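Local coordinates for hypothetical protein TM1010 (Thermotoga maritima, PDB 2F4P) that is of unknown function but has the cupin fold, a small barrel of antiparallel beta strands, at residues E98-P101 with N102-H105. Residues are numbered along the deposited sequence; the frame is centred on the assembly and turned at random.
Sequences EIPP and NVVH
A type II beta turn from P100 to V103 carries the chain of this cupin from strand 96-99, outermost in its sheet within this chain, to strand 105-109 of the other. V103 N closes it on P100 O at 3.2 Å, and the bond is nearly straight at the hydrogen (164°). P101 and N102 take the two turn corners, and N102 has the positive phi (70°) that a type II turn needs at its third position. On the flank of the turn, CG2 of V103 lies against the P100 ring, 3.8 Å from P100 CD.

Just beyond, I99 and H105 face each other with their side chains crossing at about a right angle. I99 CG2 sits over one face of the H105 imidazole in a CH-pi contact, 3.8 Å from the ring centroid and displaced toward the ND1–CE1 side, while I99 CD1 lies 3.8 Å from H105 NE2. With chi1 at 68°, H105 CG lies between its own backbone N and carbonyl carbon, which brings the ring back toward V103. There H105 ND1 gives its hydrogen to V103 O at 3.0 Å, with the acceptor in the ring plane. A water lies within hydrogen-bonding distance of both V103 O and P100 O, which compete with other acceptors for its protons.

At the ring's other nitrogen, NE2 makes a weak hydrogen bond to Q70 OE1, and the ring also meets H64; an unknown ligand lies about 5 Å from the H105 side chain. Both ring nitrogens thus have partners, and the in-plane bond to V103 O and the I99 methyl over one face together would restrict rotation of the buried imidazole.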
ATOM      1  N   GLU A  98      -5.066  10.774  -1.981  1.00 33.96           N
ATOM      2  CA  GLU A  98      -5.202  11.026  -0.546  1.00 36.85           C
ATOM      3  C   GLU A  98      -6.630  11.474  -0.253  1.00 38.74           C
ATOM      4  O   GLU A  98      -7.051  12.556  -0.689  1.00 37.78           O
ATOM      5  CB  GLU A  98      -4.231  12.102  -0.121  1.00 37.83           C
ATOM      6  CG  GLU A  98      -2.793  11.669  -0.200  1.00 36.92           C
ATOM      7  CD  GLU A  98      -1.838  12.744   0.313  1.00 43.90           C
ATOM      8  OE1 GLU A  98      -2.289  13.778   0.876  1.00 47.03           O
ATOM      9  OE2 GLU A  98      -0.640  12.540   0.119  1.00 45.34           O
ATOM     10  N   ILE A  99      -7.371  10.645   0.460  1.00 36.17           N
ATOM     11  CA  ILE A  99      -8.779  10.921   0.762  1.00 37.92           C
ATOM     12  C   ILE A  99      -8.888  11.334   2.226  1.00 38.21           C
ATOM     13  O   ILE A  99      -8.758  10.486   3.128  1.00 37.67           O
ATOM     14  CB  ILE A  99      -9.672   9.702   0.478  1.00 38.81           C
ATOM     15  CG1 ILE A  99      -9.405   9.163  -0.936  1.00 39.05           C
ATOM     16  CG2 ILE A  99     -11.171  10.050   0.699  1.00 39.20           C
ATOM     17  CD1 ILE A  99     -10.094   7.874  -1.248  1.00 39.10           C
ATOM     18  N   PRO A 100      -9.109  12.631   2.481  1.00 39.10           N
ATOM     19  CA  PRO A 100      -9.066  13.038   3.867  1.00 38.10           C
ATOM     20  C   PRO A 100     -10.192  12.493   4.739  1.00 36.35           C
ATOM     21  O   PRO A 100     -11.245  12.078   4.232  1.00 35.20           O
ATOM     22  CB  PRO A 100      -9.095  14.578   3.801  1.00 38.45           C
ATOM     23  CG  PRO A 100      -8.841  14.914   2.391  1.00 40.85           C
ATOM     24  CD  PRO A 100      -9.389  13.783   1.599  1.00 41.06           C
ATOM     25  N   PRO A 101      -9.958  12.491   6.052  1.00 36.71           N
ATOM     26  CA  PRO A 101     -10.973  12.066   7.013  1.00 36.12           C
ATOM     27  C   PRO A 101     -12.343  12.690   6.734  1.00 35.21           C
ATOM     28  O   PRO A 101     -12.423  13.894   6.513  1.00 34.38           O
ATOM     29  CB  PRO A 101     -10.400  12.544   8.338  1.00 37.24           C
ATOM     30  CG  PRO A 101      -8.916  12.475   8.119  1.00 39.75           C
ATOM     31  CD  PRO A 101      -8.742  12.964   6.725  1.00 37.37           C
ATOM     32  N   ASN A 102     -13.374  11.837   6.686  1.00 32.33           N
ATOM     33  CA  ASN A 102     -14.781  12.205   6.578  1.00 32.19           C
ATOM     34  C   ASN A 102     -15.221  12.781   5.254  1.00 33.91           C
ATOM     35  O   ASN A 102     -16.412  13.090   5.092  1.00 30.93           O
ATOM     36  CB  ASN A 102     -15.185  13.160   7.704  1.00 31.66           C
ATOM     37  CG  ASN A 102     -14.810  12.635   9.044  1.00 34.58           C
ATOM     38  OD1 ASN A 102     -15.239  11.536   9.437  1.00 32.02           O
ATOM     39  ND2 ASN A 102     -13.966  13.371   9.742  1.00 31.20           N
ATOM     40  N   VAL A 103     -14.313  12.858   4.277  1.00 34.47           N
ATOM     41  CA  VAL A 103     -14.691  13.362   2.955  1.00 34.38           C
ATOM     42  C   VAL A 103     -15.561  12.299   2.250  1.00 35.23           C
ATOM     43  O   VAL A 103     -15.173  11.129   2.147  1.00 35.99           O
ATOM     44  CB  VAL A 103     -13.466  13.792   2.130  1.00 34.65           C
ATOM     45  CG1 VAL A 103     -13.838  14.105   0.656  1.00 36.71           C
ATOM     46  CG2 VAL A 103     -12.823  15.019   2.753  1.00 36.20           C
ATOM     47  N   VAL A 104     -16.732  12.709   1.795  1.00 34.55           N
ATOM     48  CA  VAL A 104     -17.655  11.801   1.123  1.00 34.66           C
ATOM     49  C   VAL A 104     -17.253  11.650  -0.336  1.00 34.78           C
ATOM     50  O   VAL A 104     -17.019  12.642  -1.020  1.00 35.19           O
ATOM     51  CB  VAL A 104     -19.119  12.228   1.318  1.00 35.18           C
ATOM     52  CG1 VAL A 104     -20.045  11.302   0.478  1.00 35.87           C
ATOM     53  CG2 VAL A 104     -19.478  12.188   2.805  1.00 39.72           C
ATOM     54  N   HIS A 105     -17.099  10.411  -0.803  1.00 34.52           N
ATOM     55  CA  HIS A 105     -16.521  10.199  -2.145  1.00 35.36           C
ATOM     56  C   HIS A 105     -16.952   8.824  -2.675  1.00 34.88           C
ATOM     57  O   HIS A 105     -17.548   8.006  -1.951  1.00 35.44           O
ATOM     58  CB  HIS A 105     -15.003  10.235  -2.048  1.00 35.20           C
ATOM     59  CG  HIS A 105     -14.464   9.062  -1.302  1.00 38.65           C
ATOM     60  ND1 HIS A 105     -14.462   9.019   0.077  1.00 47.77           N
ATOM     61  CD2 HIS A 105     -14.042   7.851  -1.724  1.00 43.53           C
ATOM     62  CE1 HIS A 105     -14.001   7.846   0.470  1.00 46.33           C
ATOM     63  NE2 HIS A 105     -13.751   7.119  -0.600  1.00 39.06           N
TER
HETATM   64  O   HOH W   1     -13.402   9.722   3.717  1.00 19.75           O